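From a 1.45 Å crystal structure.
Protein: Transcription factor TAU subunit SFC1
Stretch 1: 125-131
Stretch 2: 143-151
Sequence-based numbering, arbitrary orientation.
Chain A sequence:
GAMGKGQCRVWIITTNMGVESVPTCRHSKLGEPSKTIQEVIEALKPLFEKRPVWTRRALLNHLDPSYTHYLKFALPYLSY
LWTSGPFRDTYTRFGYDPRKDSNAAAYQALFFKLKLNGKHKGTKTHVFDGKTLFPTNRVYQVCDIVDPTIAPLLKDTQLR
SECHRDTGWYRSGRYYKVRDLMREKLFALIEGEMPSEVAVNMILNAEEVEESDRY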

# COMPACT_ATOMS: atom_id res chain seq x y z
N THR A 125 -6.20 9.08 7.34
CA THR A 125 -5.11 8.22 7.74
C THR A 125 -4.90 7.03 6.77
O THR A 125 -5.83 6.43 6.17
N HIS A 126 -3.64 6.66 6.65
CA HIS A 126 -3.22 5.46 5.93
C HIS A 126 -3.21 4.21 6.85
O HIS A 126 -3.02 3.10 6.39
N VAL A 127 -3.45 4.42 8.14
CA VAL A 127 -3.39 3.34 9.13
C VAL A 127 -4.73 2.65 9.20
O VAL A 127 -5.78 3.30 9.19
N PHE A 128 -4.70 1.32 9.32
CA PHE A 128 -5.90 0.52 9.53
C PHE A 128 -5.91 0.06 10.97
O PHE A 128 -5.13 -0.84 11.33
N ASP A 129 -6.76 0.68 11.79
CA ASP A 129 -6.83 0.34 13.24
C ASP A 129 -8.09 -0.43 13.61
O ASP A 129 -8.22 -0.92 14.74
N GLY A 130 -9.02 -0.56 12.68
CA GLY A 130 -10.26 -1.26 12.96
C GLY A 130 -11.28 -0.50 13.74
O GLY A 130 -12.33 -1.07 14.08
N LYS A 131 -11.02 0.76 14.06
CA LYS A 131 -11.93 1.48 14.94
C LYS A 131 -12.13 2.93 14.63
O LYS A 131 -13.14 3.53 15.08
N CYS A 143 2.07 -3.08 6.44
CA CYS A 143 2.84 -2.50 7.54
C CYS A 143 2.08 -1.42 8.30
O CYS A 143 2.49 -1.06 9.41
N ASP A 144 1.00 -0.90 7.70
CA ASP A 144 0.20 0.15 8.31
C ASP A 144 -1.08 -0.43 8.96
O ASP A 144 -1.91 0.35 9.44
N ILE A 145 -1.19 -1.76 9.01
CA ILE A 145 -2.32 -2.40 9.68
C ILE A 145 -1.93 -2.62 11.14
O ILE A 145 -1.11 -3.50 11.47
N VAL A 146 -2.51 -1.81 12.03
CA VAL A 146 -2.17 -1.93 13.45
C VAL A 146 -3.26 -2.65 14.24
O VAL A 146 -3.07 -3.05 15.41
N ASP A 147 -4.43 -2.84 13.63
CA ASP A 147 -5.55 -3.54 14.28
C ASP A 147 -5.03 -4.84 14.89
O ASP A 147 -4.50 -5.68 14.16
N PRO A 148 -5.13 -5.01 16.22
CA PRO A 148 -4.48 -6.14 16.89
C PRO A 148 -5.15 -7.48 16.65
O PRO A 148 -4.57 -8.53 17.03
N THR A 149 -6.33 -7.48 16.06
CA THR A 149 -6.99 -8.72 15.68
C THR A 149 -6.61 -9.15 14.27
O THR A 149 -6.73 -10.32 13.93
N ILE A 150 -6.15 -8.23 13.43
CA ILE A 150 -5.81 -8.56 12.04
C ILE A 150 -4.30 -8.69 11.85
O ILE A 150 -3.81 -9.59 11.14
N ALA A 151 -3.52 -7.80 12.43
CA ALA A 151 -2.11 -7.81 12.19
C ALA A 151 -1.42 -9.17 12.45
O ALA A 151 -0.58 -9.58 11.66

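Packing between residues 125-131 and 143-151 is organised around a single beta bridge that pairs Phe 128 with Ile 145. Phe 128 N donates to Asp 144 O (3.0 Å), and Phe 128 O accepts from both Val 146 N (2.9 Å) and Asp 147 N (3.1 Å), so one residue pins a short run of the opposing backbone. Its side chain, chi1 t, leaves the backbone sideways and is the largest bump in the contact. The Phe 128 side chain fits a hollow lined by Ile 145, Asp 147 and Ile 150: Phe 128 CB lies 4.2 Å from Ile 145 CG1, Phe 128 CE1 meets Ile 150 CD1 at 3.8 Å, and Asp 147 OD2 sits at the ring edge, 3.9 Å from Phe 128 CE1. Both isoleucines are m at chi1 and t at chi2, but the CA-to-CB bond of Ile 150 points toward the first stretch and that of Ile 145 sideways. A smaller apolar patch forms where Val 146 (m) places CG2 3.6 Å from CG1 of Val 127 (t) and 3.7 Å from CB of Asp 129, whose CA-to-CB bond points away overall. Asp 147 (t) points toward the first stretch and fills the space over Gly 130, its OD2 3.3 Å from Gly 130 CA; a CB on that glycine would clash with this oxygen, and its positive phi also favours glycine. Asp 147 OD1 turns to its own stretch, accepting from Thr 149 N (2.9 Å) and Thr 149 OG1 (2.8 Å). Near the other end, Asp 144 (m) points toward His 126 (p), with OD2 at the imidazole edge, 3.4 Å from CD2. Water 1 bridges the same pair, donating to His 126 O (2.7 Å) and Asp 144 OD2 (2.6 Å). Thr 125 and Cys 143 remain outside the contact.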

# COMPACT_ATOMS: atom_id res chain seq x y z
CB THR A 125 -5.31 7.69 9.18
OG1 THR A 125 -4.13 7.00 9.58
CG2 THR A 125 -6.49 6.73 9.28
CB HIS A 126 -1.82 5.69 5.39
CG HIS A 126 -0.82 6.01 6.45
ND1 HIS A 126 -0.86 7.18 7.18
CD2 HIS A 126 0.24 5.31 6.93
CE1 HIS A 126 0.11 7.17 8.07
NE2 HIS A 126 0.81 6.06 7.92
CB VAL A 127 -3.03 3.94 10.51
CG1 VAL A 127 -3.08 2.91 11.61
CG2 VAL A 127 -1.66 4.57 10.47
CB PHE A 128 -5.95 -0.70 8.60
CG PHE A 128 -7.31 -1.37 8.58
CD1 PHE A 128 -7.71 -2.22 9.60
CD2 PHE A 128 -8.19 -1.12 7.53
CE1 PHE A 128 -8.95 -2.77 9.58
CE2 PHE A 128 -9.42 -1.70 7.51
CZ PHE A 128 -9.79 -2.53 8.53
CB ASP A 129 -6.61 1.55 14.15
CG ASP A 129 -7.74 2.55 14.07
OD1 ASP A 129 -8.72 2.33 13.33
OD2 ASP A 129 -7.57 3.62 14.74
CB LYS A 131 -11.52 1.32 16.40
CG LYS A 131 -10.13 1.73 16.74
CD LYS A 131 -9.88 1.49 18.24
CE LYS A 131 -8.50 1.92 18.68
NZ LYS A 131 -8.37 1.72 20.16
CB CYS A 143 4.17 -1.96 7.02
SG CYS A 143 4.03 -0.72 5.69
CB ASP A 144 -0.17 1.20 7.28
CG ASP A 144 1.04 1.87 6.66
OD1 ASP A 144 2.06 2.02 7.35
OD2 ASP A 144 0.92 2.26 5.48
CB ILE A 145 -2.69 -3.73 9.02
CG1 ILE A 145 -3.07 -3.51 7.57
CG2 ILE A 145 -3.83 -4.38 9.83
CD1 ILE A 145 -3.28 -4.79 6.85
CB VAL A 146 -1.91 -0.55 14.12
CG1 VAL A 146 -0.74 0.15 13.42
CG2 VAL A 146 -3.15 0.33 14.15
CB ASP A 147 -6.61 -3.84 13.23
CG ASP A 147 -7.85 -4.52 13.77
OD1 ASP A 147 -7.72 -5.30 14.73
OD2 ASP A 147 -8.93 -4.29 13.22
CB PRO A 148 -4.50 -5.71 18.38
CG PRO A 148 -5.65 -4.82 18.49
CD PRO A 148 -5.69 -4.05 17.18
CB THR A 149 -8.52 -8.61 15.79
OG1 THR A 149 -9.04 -7.72 14.78
CG2 THR A 149 -8.89 -8.13 17.14
CB ILE A 150 -6.38 -7.51 11.08
CG1 ILE A 150 -7.91 -7.50 11.24
CG2 ILE A 150 -5.94 -7.82 9.66
CD1 ILE A 150 -8.69 -6.47 10.38
CB ALA A 151 -1.45 -6.68 12.97
O HOH W 1 -1.47 2.13 4.38